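MJ fibrillarin homologue (Methanocaldococcus jannaschii, PDB 1FBN) probably methylates ribose 2'-hydroxyls in rRNA and tRNA with S-adenosyl-L-methionine, at sites selected by the guide RNA of box C/D ribonucleoprotein particles. Local coordinates at residues 10-14 with 94-98; 25-29 with 47-52; 54-59 with 216-222. All coordinates share one frame. Residues are numbered along the deposited sequence.

Interaction 1: residues 10-14 with 94-98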
ATOM      1  N   PHE A  10     -10.323  -3.071  10.758  1.00 22.24           N
ATOM      2  CA  PHE A  10      -8.904  -3.437  10.846  1.00 22.93           C
ATOM      3  C   PHE A  10      -8.306  -2.685  12.036  1.00 22.80           C
ATOM      4  O   PHE A  10      -8.783  -2.834  13.156  1.00 26.58           O
ATOM      5  CB  PHE A  10      -8.175  -3.089   9.539  1.00 19.53           C
ATOM      6  CG  PHE A  10      -8.715  -3.817   8.332  1.00 19.75           C
ATOM      7  CD1 PHE A  10      -8.684  -5.209   8.270  1.00 18.57           C
ATOM      8  CD2 PHE A  10      -9.247  -3.112   7.255  1.00 18.96           C
ATOM      9  CE1 PHE A  10      -9.174  -5.888   7.149  1.00 18.10           C
ATOM     10  CE2 PHE A  10      -9.739  -3.783   6.130  1.00 20.12           C
ATOM     11  CZ  PHE A  10      -9.701  -5.174   6.079  1.00 19.13           C
ATOM     12  N   GLU A  11      -7.273  -1.885  11.801  1.00 24.59           N
ATOM     13  CA  GLU A  11      -6.680  -1.085  12.868  1.00 26.34           C
ATOM     14  C   GLU A  11      -6.366   0.310  12.339  1.00 24.85           C
ATOM     15  O   GLU A  11      -5.533   0.477  11.448  1.00 24.99           O
ATOM     16  CB  GLU A  11      -5.418  -1.732  13.450  1.00 29.39           C
ATOM     17  CG  GLU A  11      -4.850  -0.939  14.635  1.00 36.92           C
ATOM     18  CD  GLU A  11      -3.664  -1.604  15.312  1.00 37.94           C
ATOM     19  OE1 GLU A  11      -3.823  -2.731  15.830  1.00 41.67           O
ATOM     20  OE2 GLU A  11      -2.577  -0.990  15.347  1.00 36.20           O
ATOM     21  N   ASN A  12      -7.070   1.302  12.873  1.00 23.13           N
ATOM     22  CA  ASN A  12      -6.897   2.697  12.484  1.00 23.10           C
ATOM     23  C   ASN A  12      -7.315   3.006  11.038  1.00 22.18           C
ATOM     24  O   ASN A  12      -6.735   3.868  10.378  1.00 21.25           O
ATOM     25  CB  ASN A  12      -5.463   3.170  12.767  1.00 24.44           C
ATOM     26  CG  ASN A  12      -5.373   4.674  13.028  1.00 26.48           C
ATOM     27  OD1 ASN A  12      -4.281   5.255  13.012  1.00 27.62           O
ATOM     28  ND2 ASN A  12      -6.517   5.306  13.280  1.00 20.86           N
ATOM     29  N   ILE A  13      -8.297   2.255  10.543  1.00 20.90           N
ATOM     30  CA  ILE A  13      -8.873   2.461   9.214  1.00 20.91           C
ATOM     31  C   ILE A  13     -10.365   2.614   9.518  1.00 22.26           C
ATOM     32  O   ILE A  13     -10.873   1.994  10.453  1.00 23.13           O
ATOM     33  CB  ILE A  13      -8.632   1.265   8.257  1.00 21.49           C
ATOM     34  CG1 ILE A  13      -7.134   1.079   8.015  1.00 17.69           C
ATOM     35  CG2 ILE A  13      -9.316   1.520   6.913  1.00 19.53           C
ATOM     36  CD1 ILE A  13      -6.812  -0.040   7.074  1.00 16.66           C
ATOM     37  N   TYR A  14     -11.072   3.435   8.750  1.00 20.66           N
ATOM     38  CA  TYR A  14     -12.482   3.666   9.046  1.00 21.24           C
ATOM     39  C   TYR A  14     -13.460   3.444   7.911  1.00 21.85           C
ATOM     40  O   TYR A  14     -13.222   3.853   6.774  1.00 22.70           O
ATOM     41  CB  TYR A  14     -12.657   5.077   9.639  1.00 18.05           C
ATOM     42  CG  TYR A  14     -11.773   5.291  10.844  1.00 18.60           C
ATOM     43  CD1 TYR A  14     -10.455   5.719  10.692  1.00 18.73           C
ATOM     44  CD2 TYR A  14     -12.200   4.923  12.119  1.00 18.79           C
ATOM     45  CE1 TYR A  14      -9.580   5.758  11.770  1.00 20.93           C
ATOM     46  CE2 TYR A  14     -11.331   4.961  13.206  1.00 21.53           C
ATOM     47  CZ  TYR A  14     -10.020   5.372  13.021  1.00 21.29           C
ATOM     48  OH  TYR A  14      -9.140   5.363  14.075  1.00 19.89           O
ATOM     49  N   ASP A  94      -1.157   7.778   7.817  1.00 22.03           N
ATOM     50  CA  ASP A  94      -2.248   8.060   8.747  1.00 21.35           C
ATOM     51  C   ASP A  94      -2.493   6.834   9.617  1.00 22.27           C
ATOM     52  O   ASP A  94      -2.668   6.950  10.826  1.00 25.79           O
ATOM     53  CB  ASP A  94      -3.540   8.379   7.990  1.00 18.93           C
ATOM     54  CG  ASP A  94      -3.559   9.777   7.412  1.00 19.90           C
ATOM     55  OD1 ASP A  94      -2.680  10.598   7.750  1.00 22.45           O
ATOM     56  OD2 ASP A  94      -4.476  10.062   6.618  1.00 20.31           O
ATOM     57  N   ILE A  95      -2.520   5.662   8.982  1.00 20.20           N
ATOM     58  CA  ILE A  95      -2.746   4.393   9.672  1.00 19.75           C
ATOM     59  C   ILE A  95      -1.622   4.113  10.665  1.00 18.83           C
ATOM     60  O   ILE A  95      -1.865   3.928  11.856  1.00 18.42           O
ATOM     61  CB  ILE A  95      -2.837   3.217   8.663  1.00 17.97           C
ATOM     62  CG1 ILE A  95      -3.970   3.471   7.667  1.00 16.93           C
ATOM     63  CG2 ILE A  95      -3.064   1.897   9.398  1.00 15.02           C
ATOM     64  CD1 ILE A  95      -3.884   2.626   6.417  1.00 17.12           C
ATOM     65  N   ALA A  96      -0.393   4.079  10.161  1.00 19.88           N
ATOM     66  CA  ALA A  96       0.777   3.823  10.990  1.00 20.72           C
ATOM     67  C   ALA A  96       1.312   5.120  11.617  1.00 22.71           C
ATOM     68  O   ALA A  96       2.477   5.487  11.432  1.00 21.72           O
ATOM     69  CB  ALA A  96       1.846   3.141  10.165  1.00 16.63           C
ATOM     70  N   ASP A  97       0.453   5.796  12.376  1.00 24.35           N
ATOM     71  CA  ASP A  97       0.810   7.054  13.026  1.00 25.80           C
ATOM     72  C   ASP A  97       1.862   6.896  14.122  1.00 27.05           C
ATOM     73  O   ASP A  97       2.527   7.864  14.491  1.00 29.71           O
ATOM     74  CB  ASP A  97      -0.442   7.763  13.560  1.00 30.08           C
ATOM     75  CG  ASP A  97      -1.184   6.956  14.621  1.00 29.94           C
ATOM     76  OD1 ASP A  97      -1.402   5.741  14.426  1.00 32.16           O
ATOM     77  OD2 ASP A  97      -1.568   7.552  15.650  1.00 32.56           O
ATOM     78  N   LYS A  98       2.006   5.675  14.635  1.00 26.38           N
ATOM     79  CA  LYS A  98       2.997   5.367  15.666  1.00 25.14           C
ATOM     80  C   LYS A  98       4.151   4.574  15.032  1.00 26.06           C
ATOM     81  O   LYS A  98       4.998   4.015  15.734  1.00 25.90           O
ATOM     82  CB  LYS A  98       2.366   4.530  16.784  1.00 26.96           C
ATOM     83  CG  LYS A  98       1.147   5.135  17.466  1.00 31.51           C
ATOM     84  CD  LYS A  98       1.504   6.278  18.402  1.00 36.89           C
ATOM     85  CE  LYS A  98       1.614   7.604  17.667  1.00 41.92           C
ATOM     86  NZ  LYS A  98       2.037   8.714  18.571  1.00 45.61           N
TER
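Asp94, in the last turn of helix 87-95, turns its carboxylate away from residues 10-14 to Thr27, Arg50 and Arg121. Ile95 follows as the main meeting point: its CA lies 5.3 Å from the CA of Asn12, its CG2 is 3.5 Å from Glu11 O, and its CD1 packs at 3.9 Å on Ile13 CG1. Asn12 has a left-handed backbone in the turn between strands 5-9 and 13-17, and its amide end sits among the carbonyls of Asp94 and Ile95 and the carboxylate of Asp97. The tip of an N-terminal β-hairpin is thus seated on the C-terminal end of a helix of the Rossmann-like methyltransferase domain, the helix that carries at its start Thr87 and Thr88, predicted to bind S-adenosyl-L-methionine. Ala96 leaves helical geometry as the centre of an inverse gamma turn, with a weak bond from Asp97 N to Ile95 O (3.0 Å), and directs its CB away from the hairpin. Asp97 bends its carboxylate back toward Asn12, and its OD2 forms a salt bridge with Arg74. At Lys98 the backbone pairs with Arg74, whose backbone N donates to Glu11 OE2.

Interaction 2: residues 25-29 with 47-52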
ATOM      1  N   ILE A  25     -14.415   4.278   2.605  1.00 20.59           N
ATOM      2  CA  ILE A  25     -13.440   4.133   3.687  1.00 20.88           C
ATOM      3  C   ILE A  25     -12.606   5.393   3.835  1.00 20.81           C
ATOM      4  O   ILE A  25     -12.508   6.200   2.912  1.00 20.21           O
ATOM      5  CB  ILE A  25     -12.480   2.932   3.486  1.00 21.88           C
ATOM      6  CG1 ILE A  25     -11.682   3.097   2.190  1.00 18.76           C
ATOM      7  CG2 ILE A  25     -13.252   1.606   3.551  1.00 18.29           C
ATOM      8  CD1 ILE A  25     -10.611   2.034   2.009  1.00 22.26           C
ATOM      9  N   ALA A  26     -11.976   5.542   4.994  1.00 19.80           N
ATOM     10  CA  ALA A  26     -11.162   6.716   5.262  1.00 20.19           C
ATOM     11  C   ALA A  26     -10.103   6.442   6.318  1.00 20.23           C
ATOM     12  O   ALA A  26     -10.093   5.386   6.954  1.00 19.97           O
ATOM     13  CB  ALA A  26     -12.061   7.871   5.715  1.00 19.87           C
ATOM     14  N   THR A  27      -9.172   7.381   6.450  1.00 19.68           N
ATOM     15  CA  THR A  27      -8.130   7.291   7.462  1.00 20.08           C
ATOM     16  C   THR A  27      -8.189   8.584   8.280  1.00 21.27           C
ATOM     17  O   THR A  27      -8.720   9.605   7.822  1.00 21.16           O
ATOM     18  CB  THR A  27      -6.712   7.099   6.855  1.00 18.23           C
ATOM     19  OG1 THR A  27      -6.451   8.120   5.890  1.00 18.86           O
ATOM     20  CG2 THR A  27      -6.583   5.733   6.197  1.00 18.73           C
ATOM     21  N   LYS A  28      -7.718   8.510   9.520  1.00 20.53           N
ATOM     22  CA  LYS A  28      -7.697   9.663  10.408  1.00 23.11           C
ATOM     23  C   LYS A  28      -6.413  10.447  10.102  1.00 23.95           C
ATOM     24  O   LYS A  28      -5.306   9.978  10.374  1.00 22.81           O
ATOM     25  CB  LYS A  28      -7.725   9.180  11.856  1.00 25.09           C
ATOM     26  CG  LYS A  28      -7.954  10.262  12.879  1.00 30.03           C
ATOM     27  CD  LYS A  28      -8.057   9.657  14.266  1.00 31.60           C
ATOM     28  CE  LYS A  28      -9.288   8.783  14.398  1.00 32.41           C
ATOM     29  NZ  LYS A  28      -9.397   8.203  15.765  1.00 35.13           N
ATOM     30  N   SER A  29      -6.574  11.621   9.497  1.00 24.78           N
ATOM     31  CA  SER A  29      -5.449  12.476   9.104  1.00 25.74           C
ATOM     32  C   SER A  29      -4.458  12.853  10.211  1.00 26.02           C
ATOM     33  O   SER A  29      -4.863  13.234  11.314  1.00 26.09           O
ATOM     34  CB  SER A  29      -5.984  13.752   8.442  1.00 24.84           C
ATOM     35  OG  SER A  29      -4.931  14.613   8.039  1.00 23.67           O
ATOM     36  N   GLU A  47     -10.790  16.080  14.743  1.00 37.57           N
ATOM     37  CA  GLU A  47     -10.375  14.961  13.899  1.00 34.63           C
ATOM     38  C   GLU A  47     -10.838  15.162  12.458  1.00 30.91           C
ATOM     39  O   GLU A  47     -11.938  15.655  12.212  1.00 30.23           O
ATOM     40  CB  GLU A  47     -10.972  13.652  14.426  1.00 38.44           C
ATOM     41  CG  GLU A  47     -10.581  13.300  15.852  1.00 48.02           C
ATOM     42  CD  GLU A  47      -9.267  12.539  15.944  1.00 53.52           C
ATOM     43  OE1 GLU A  47      -8.250  13.006  15.379  1.00 56.37           O
ATOM     44  OE2 GLU A  47      -9.257  11.469  16.595  1.00 55.08           O
ATOM     45  N   GLU A  48      -9.992  14.782  11.508  1.00 28.39           N
ATOM     46  CA  GLU A  48     -10.327  14.898  10.095  1.00 26.52           C
ATOM     47  C   GLU A  48     -10.173  13.547   9.408  1.00 26.14           C
ATOM     48  O   GLU A  48      -9.082  12.983   9.374  1.00 27.56           O
ATOM     49  CB  GLU A  48      -9.450  15.946   9.409  1.00 28.64           C
ATOM     50  CG  GLU A  48      -9.816  17.384   9.766  1.00 32.83           C
ATOM     51  CD  GLU A  48      -9.021  18.434   8.997  1.00 35.92           C
ATOM     52  OE1 GLU A  48      -8.337  18.087   8.009  1.00 34.92           O
ATOM     53  OE2 GLU A  48      -9.089  19.624   9.381  1.00 39.85           O
ATOM     54  N   TYR A  49     -11.280  13.003   8.917  1.00 24.14           N
ATOM     55  CA  TYR A  49     -11.251  11.722   8.227  1.00 23.19           C
ATOM     56  C   TYR A  49     -11.140  11.966   6.728  1.00 22.10           C
ATOM     57  O   TYR A  49     -11.998  12.613   6.131  1.00 23.31           O
ATOM     58  CB  TYR A  49     -12.503  10.903   8.550  1.00 22.51           C
ATOM     59  CG  TYR A  49     -12.597  10.501  10.003  1.00 23.34           C
ATOM     60  CD1 TYR A  49     -13.227  11.326  10.936  1.00 24.94           C
ATOM     61  CD2 TYR A  49     -12.054   9.298  10.448  1.00 22.80           C
ATOM     62  CE1 TYR A  49     -13.314  10.961  12.278  1.00 25.82           C
ATOM     63  CE2 TYR A  49     -12.136   8.923  11.789  1.00 25.28           C
ATOM     64  CZ  TYR A  49     -12.768   9.759  12.698  1.00 26.70           C
ATOM     65  OH  TYR A  49     -12.862   9.389  14.021  1.00 29.04           O
ATOM     66  N   ARG A  50     -10.051  11.484   6.139  1.00 22.29           N
ATOM     67  CA  ARG A  50      -9.807  11.657   4.712  1.00 21.43           C
ATOM     68  C   ARG A  50     -10.381  10.503   3.909  1.00 22.11           C
ATOM     69  O   ARG A  50      -9.957   9.358   4.073  1.00 23.87           O
ATOM     70  CB  ARG A  50      -8.307  11.765   4.427  1.00 20.50           C
ATOM     71  CG  ARG A  50      -7.612  12.929   5.096  1.00 21.09           C
ATOM     72  CD  ARG A  50      -6.308  13.236   4.384  1.00 24.11           C
ATOM     73  NE  ARG A  50      -5.371  12.132   4.495  1.00 26.07           N
ATOM     74  CZ  ARG A  50      -4.670  11.617   3.488  1.00 23.63           C
ATOM     75  NH1 ARG A  50      -4.778  12.096   2.255  1.00 21.61           N
ATOM     76  NH2 ARG A  50      -3.847  10.610   3.727  1.00 23.51           N
ATOM     77  N   ILE A  51     -11.342  10.807   3.040  1.00 22.23           N
ATOM     78  CA  ILE A  51     -11.961   9.791   2.197  1.00 22.74           C
ATOM     79  C   ILE A  51     -10.886   9.208   1.282  1.00 22.18           C
ATOM     80  O   ILE A  51     -10.261   9.923   0.501  1.00 22.69           O
ATOM     81  CB  ILE A  51     -13.128  10.381   1.367  1.00 24.12           C
ATOM     82  CG1 ILE A  51     -14.242  10.873   2.302  1.00 24.15           C
ATOM     83  CG2 ILE A  51     -13.663   9.357   0.376  1.00 23.27           C
ATOM     84  CD1 ILE A  51     -14.796   9.821   3.252  1.00 24.94           C
ATOM     85  N   TRP A  52     -10.661   7.908   1.437  1.00 22.15           N
ATOM     86  CA  TRP A  52      -9.653   7.152   0.692  1.00 21.33           C
ATOM     87  C   TRP A  52     -10.222   6.636  -0.635  1.00 19.74           C
ATOM     88  O   TRP A  52     -10.831   5.568  -0.689  1.00 18.95           O
ATOM     89  CB  TRP A  52      -9.201   5.991   1.583  1.00 20.55           C
ATOM     90  CG  TRP A  52      -7.884   5.360   1.253  1.00 21.05           C
ATOM     91  CD1 TRP A  52      -7.078   5.617   0.176  1.00 20.12           C
ATOM     92  CD2 TRP A  52      -7.230   4.335   2.010  1.00 21.63           C
ATOM     93  NE1 TRP A  52      -5.963   4.807   0.218  1.00 19.52           N
ATOM     94  CE2 TRP A  52      -6.033   4.011   1.333  1.00 20.59           C
ATOM     95  CE3 TRP A  52      -7.545   3.657   3.197  1.00 20.49           C
ATOM     96  CZ2 TRP A  52      -5.146   3.036   1.805  1.00 20.31           C
ATOM     97  CZ3 TRP A  52      -6.661   2.686   3.667  1.00 21.18           C
ATOM     98  CH2 TRP A  52      -5.476   2.386   2.970  1.00 20.55           C
TER
HETATM   99  O   HOH W   1     -13.697   5.327  -0.311  1.00 23.14           O
HETATM  100  O   HOH W   2      -6.623  16.407   6.494  1.00 26.10           O
HETATM  101  O   HOH W   3      -7.443  13.835  12.533  1.00 26.42           O
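Strands 25-28 and 47-51 run antiparallel, and most of the backbone groups facing across the gap are paired. Trp52 N donates to Ile25 O (2.9 Å), Thr27 N to Arg50 O (3.2 Å), Arg50 N to Thr27 O (2.9 Å) and Ser29 N to Glu48 O (2.9 Å). Thr27 and Arg50 form the hydrogen-bonded pair between two non-hydrogen-bonded ones, Ala26 with Ile51 and Lys28 with Tyr49; Thr27 O also takes a CA-H...O contact from Tyr49 CA at 3.3 Å. Water serves both ends: one molecule joins Ile25 N (3.2 Å) to Trp52 O (2.9 Å), another accepts from Glu48 N (2.9 Å) and donates to Ser29 O (2.9 Å) and Glu47 OE1 (3.1 Å). Lys28 NZ makes a salt bridge to Glu47 OE2 (3.4 Å), its hydrogen bond weak, on the face shared with Ala26, Tyr49 and Ile51. On the other face Thr27 OG1 bonds Asp94, while the Arg50 guanidinium has salt bridges to Glu39 and Asp94. Further along, Trp52 CE3 receives Ile25 CD1 at 3.7 Å and Thr27 CG2 at 3.8 Å, and its ring stacks on His91. This pairs central strand 25-28 with its neighbour 47-51 in the five-stranded antiparallel sheet of fibrillarin's N-terminal part, whose Thr27-Arg50 face meets helix 87-95 of the Rossmann-like methyltransferase domain.

Interaction 3: residues 54-59 with 216-222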
ATOM      1  N   PRO A  54     -10.673   4.760  -3.916  1.00 21.46           N
ATOM      2  CA  PRO A  54     -10.219   3.511  -4.541  1.00 21.43           C
ATOM      3  C   PRO A  54      -9.820   3.681  -6.008  1.00 21.58           C
ATOM      4  O   PRO A  54      -9.106   2.851  -6.561  1.00 21.22           O
ATOM      5  CB  PRO A  54     -11.434   2.593  -4.393  1.00 22.77           C
ATOM      6  CG  PRO A  54     -12.585   3.544  -4.396  1.00 21.68           C
ATOM      7  CD  PRO A  54     -12.084   4.646  -3.506  1.00 22.16           C
ATOM      8  N   ASN A  55     -10.305   4.747  -6.638  1.00 23.20           N
ATOM      9  CA  ASN A  55      -9.976   5.036  -8.032  1.00 24.79           C
ATOM     10  C   ASN A  55      -8.588   5.670  -8.126  1.00 26.02           C
ATOM     11  O   ASN A  55      -7.999   5.740  -9.204  1.00 29.00           O
ATOM     12  CB  ASN A  55     -11.005   5.994  -8.637  1.00 25.87           C
ATOM     13  CG  ASN A  55     -12.385   5.388  -8.727  1.00 27.65           C
ATOM     14  OD1 ASN A  55     -12.637   4.517  -9.558  1.00 32.29           O
ATOM     15  ND2 ASN A  55     -13.294   5.853  -7.875  1.00 29.23           N
ATOM     16  N   LYS A  56      -8.083   6.148  -6.991  1.00 27.54           N
ATOM     17  CA  LYS A  56      -6.776   6.796  -6.921  1.00 26.50           C
ATOM     18  C   LYS A  56      -5.748   6.022  -6.092  1.00 25.05           C
ATOM     19  O   LYS A  56      -4.560   6.326  -6.137  1.00 26.39           O
ATOM     20  CB  LYS A  56      -6.930   8.222  -6.377  1.00 28.04           C
ATOM     21  CG  LYS A  56      -7.254   9.263  -7.444  1.00 35.55           C
ATOM     22  CD  LYS A  56      -8.496   8.895  -8.246  1.00 45.27           C
ATOM     23  CE  LYS A  56      -8.508   9.554  -9.628  1.00 50.35           C
ATOM     24  NZ  LYS A  56      -9.591   9.013 -10.513  1.00 50.54           N
ATOM     25  N   SER A  57      -6.207   5.006  -5.364  1.00 22.90           N
ATOM     26  CA  SER A  57      -5.333   4.196  -4.520  1.00 19.47           C
ATOM     27  C   SER A  57      -5.660   2.707  -4.628  1.00 19.52           C
ATOM     28  O   SER A  57      -6.759   2.277  -4.274  1.00 18.84           O
ATOM     29  CB  SER A  57      -5.450   4.654  -3.063  1.00 17.82           C
ATOM     30  OG  SER A  57      -4.698   3.825  -2.187  1.00 19.52           O
ATOM     31  N   LYS A  58      -4.692   1.922  -5.094  1.00 17.28           N
ATOM     32  CA  LYS A  58      -4.875   0.481  -5.250  1.00 18.99           C
ATOM     33  C   LYS A  58      -5.140  -0.235  -3.919  1.00 20.50           C
ATOM     34  O   LYS A  58      -5.825  -1.262  -3.886  1.00 19.51           O
ATOM     35  CB  LYS A  58      -3.665  -0.145  -5.951  1.00 18.86           C
ATOM     36  CG  LYS A  58      -3.441   0.347  -7.374  1.00 19.49           C
ATOM     37  CD  LYS A  58      -2.294  -0.399  -8.042  1.00 22.81           C
ATOM     38  CE  LYS A  58      -1.894   0.263  -9.348  1.00 24.75           C
ATOM     39  NZ  LYS A  58      -1.377   1.646  -9.110  1.00 28.58           N
ATOM     40  N   LEU A  59      -4.582   0.296  -2.831  1.00 18.24           N
ATOM     41  CA  LEU A  59      -4.783  -0.292  -1.509  1.00 17.57           C
ATOM     42  C   LEU A  59      -6.237  -0.064  -1.075  1.00 17.64           C
ATOM     43  O   LEU A  59      -6.879  -0.971  -0.537  1.00 16.91           O
ATOM     44  CB  LEU A  59      -3.797   0.303  -0.499  1.00 16.74           C
ATOM     45  CG  LEU A  59      -3.827  -0.269   0.918  1.00 16.72           C
ATOM     46  CD1 LEU A  59      -3.772  -1.792   0.880  1.00 17.83           C
ATOM     47  CD2 LEU A  59      -2.666   0.294   1.722  1.00 16.86           C
ATOM     48  N   PHE A 216     -11.791  -0.671 -10.415  1.00 28.55           N
ATOM     49  CA  PHE A 216     -10.821   0.409 -10.293  1.00 29.51           C
ATOM     50  C   PHE A 216      -9.560   0.270 -11.143  1.00 32.36           C
ATOM     51  O   PHE A 216      -9.001   1.273 -11.593  1.00 31.22           O
ATOM     52  CB  PHE A 216     -10.480   0.588  -8.815  1.00 27.12           C
ATOM     53  CG  PHE A 216     -11.691   0.570  -7.926  1.00 27.23           C
ATOM     54  CD1 PHE A 216     -12.510   1.691  -7.826  1.00 26.03           C
ATOM     55  CD2 PHE A 216     -12.056  -0.593  -7.250  1.00 25.27           C
ATOM     56  CE1 PHE A 216     -13.675   1.654  -7.073  1.00 23.92           C
ATOM     57  CE2 PHE A 216     -13.219  -0.643  -6.494  1.00 24.94           C
ATOM     58  CZ  PHE A 216     -14.031   0.484  -6.406  1.00 26.14           C
ATOM     59  N   GLU A 217      -9.122  -0.969 -11.357  1.00 34.35           N
ATOM     60  CA  GLU A 217      -7.936  -1.265 -12.166  1.00 36.68           C
ATOM     61  C   GLU A 217      -8.170  -2.581 -12.902  1.00 38.67           C
ATOM     62  O   GLU A 217      -8.478  -3.598 -12.277  1.00 41.51           O
ATOM     63  CB  GLU A 217      -6.690  -1.400 -11.282  1.00 36.24           C
ATOM     64  CG  GLU A 217      -6.241  -0.127 -10.581  1.00 38.68           C
ATOM     65  CD  GLU A 217      -5.771   0.955 -11.540  1.00 44.07           C
ATOM     66  OE1 GLU A 217      -5.299   0.633 -12.653  1.00 46.23           O
ATOM     67  OE2 GLU A 217      -5.866   2.143 -11.169  1.00 49.64           O
ATOM     68  N   LYS A 218      -8.022  -2.569 -14.224  1.00 38.28           N
ATOM     69  CA  LYS A 218      -8.237  -3.780 -15.011  1.00 39.03           C
ATOM     70  C   LYS A 218      -7.026  -4.696 -15.060  1.00 36.20           C
ATOM     71  O   LYS A 218      -5.908  -4.262 -15.339  1.00 36.57           O
ATOM     72  CB  LYS A 218      -8.735  -3.425 -16.411  1.00 44.03           C
ATOM     73  CG  LYS A 218     -10.127  -2.813 -16.362  1.00 53.71           C
ATOM     74  CD  LYS A 218     -10.575  -2.240 -17.690  1.00 60.07           C
ATOM     75  CE  LYS A 218     -11.946  -1.580 -17.554  1.00 62.54           C
ATOM     76  NZ  LYS A 218     -12.423  -1.005 -18.845  1.00 64.52           N
ATOM     77  N   ASP A 219      -7.271  -5.969 -14.762  1.00 33.95           N
ATOM     78  CA  ASP A 219      -6.242  -7.005 -14.728  1.00 32.71           C
ATOM     79  C   ASP A 219      -5.132  -6.712 -13.717  1.00 29.49           C
ATOM     80  O   ASP A 219      -3.939  -6.832 -14.015  1.00 25.82           O
ATOM     81  CB  ASP A 219      -5.683  -7.283 -16.130  1.00 35.54           C
ATOM     82  CG  ASP A 219      -6.700  -7.962 -17.036  1.00 38.82           C
ATOM     83  OD1 ASP A 219      -7.384  -8.898 -16.570  1.00 36.35           O
ATOM     84  OD2 ASP A 219      -6.819  -7.557 -18.213  1.00 43.66           O
ATOM     85  N   HIS A 220      -5.563  -6.311 -12.521  1.00 26.48           N
ATOM     86  CA  HIS A 220      -4.692  -6.008 -11.387  1.00 25.33           C
ATOM     87  C   HIS A 220      -5.189  -6.836 -10.206  1.00 23.79           C
ATOM     88  O   HIS A 220      -6.396  -6.897  -9.951  1.00 22.28           O
ATOM     89  CB  HIS A 220      -4.788  -4.532 -10.988  1.00 26.47           C
ATOM     90  CG  HIS A 220      -3.892  -3.619 -11.761  1.00 28.28           C
ATOM     91  ND1 HIS A 220      -4.107  -3.302 -13.085  1.00 30.89           N
ATOM     92  CD2 HIS A 220      -2.804  -2.909 -11.378  1.00 28.24           C
ATOM     93  CE1 HIS A 220      -3.194  -2.435 -13.482  1.00 30.12           C
ATOM     94  NE2 HIS A 220      -2.391  -2.181 -12.466  1.00 29.89           N
ATOM     95  N   VAL A 221      -4.260  -7.461  -9.487  1.00 22.02           N
ATOM     96  CA  VAL A 221      -4.597  -8.271  -8.314  1.00 20.13           C
ATOM     97  C   VAL A 221      -3.648  -7.952  -7.165  1.00 19.19           C
ATOM     98  O   VAL A 221      -2.436  -7.880  -7.359  1.00 21.74           O
ATOM     99  CB  VAL A 221      -4.506  -9.792  -8.611  1.00 20.45           C
ATOM    100  CG1 VAL A 221      -4.646 -10.592  -7.329  1.00 18.10           C
ATOM    101  CG2 VAL A 221      -5.585 -10.205  -9.596  1.00 20.26           C
HETATM  102  N   MSE A 222      -4.211  -7.724  -5.980  1.00 17.62           N
HETATM  103  CA  MSE A 222      -3.419  -7.439  -4.787  1.00 17.54           C
HETATM  104  C   MSE A 222      -3.152  -8.761  -4.063  1.00 17.59           C
HETATM  105  O   MSE A 222      -4.082  -9.470  -3.676  1.00 19.49           O
HETATM  106  CB  MSE A 222      -4.170  -6.471  -3.855  1.00 16.71           C
HETATM  107  CG  MSE A 222      -3.450  -6.112  -2.549  1.00 17.41           C
HETATM  108 SE   MSE A 222      -1.991  -5.049  -2.735  1.00 10.94          SE
HETATM  109  CE  MSE A 222      -2.752  -3.469  -2.743  1.00 19.63           C
TER
HETATM  110  O   HOH W   4      -6.808   2.269  -8.021  1.00 29.65           O
HETATM  111  O   HOH W   5      -7.721   4.299 -11.509  1.00 36.35           O
HETATM  112  O   HOH W   6     -10.596   3.844 -11.786  1.00 44.89           O
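The two backbones are closest at one end, where the CA atoms of Asn55 and Phe216 are 5.2 Å apart, and they diverge to 8.0 Å between the CA atoms of Leu59 and Met222. Residues 54-56 lead to Ser57, the N-cap of helix 58-64; residues 216-219 form a loop, left-handed at Asp219, that enters strand 220-227. No direct hydrogen bond joins them. Pro54 lies over the face of the Phe216 ring in a CH-pi contact, its CB 3.7 Å from the ring centroid, whereas Asn55 OD1 meets the ring edge, 3.3 Å from Phe216 CD1. One water donates to Pro54 O (2.8 Å) and to Glu217 OE2 (3.3 Å). The loop belongs to the closing hairpin of strands 205-212 and 220-227, which adds the antiparallel 7-6 end to the 3-2-1-4-5-7-6 order of class I methyltransferases. Past the Phe216 contact, the Lys58 side chain lies along the hairpin, CG 4.3 Å from Glu217 CG and CE 3.9 Å from His220 CD2, and its NZ forms a salt bridge with Asp150, predicted to bind S-adenosyl-L-methionine. His220 ND1 donates to Lys218 O (3.0 Å). Deeper in, the CE of Met222, here selenomethionine, is 4.1 Å from Leu59 CD1.

Interactions 1 and 2 are buried and share the N-terminal sheet, in which strands 13-17 and 25-28 are neighbours: Tyr14 O and Ala26 N are 2.8 Å apart, a probable hydrogen bond. Both also meet helix 87-95, since Asp94 OD2 lies 2.9 Å from Thr27 OG1. Interaction 3 is only partly buried and sits against the other sheet, its centre about 20 Å from that of interaction 1 and about 19 Å from that of interaction 2; it is linked to interaction 2 through Trp52, which touches Ser57 and Leu59. The chemistry differs accordingly: regular backbone pairing within a sheet in interaction 2, a hairpin tip resting on a helix end in interaction 1, and water bridges with ring packing in interaction 3.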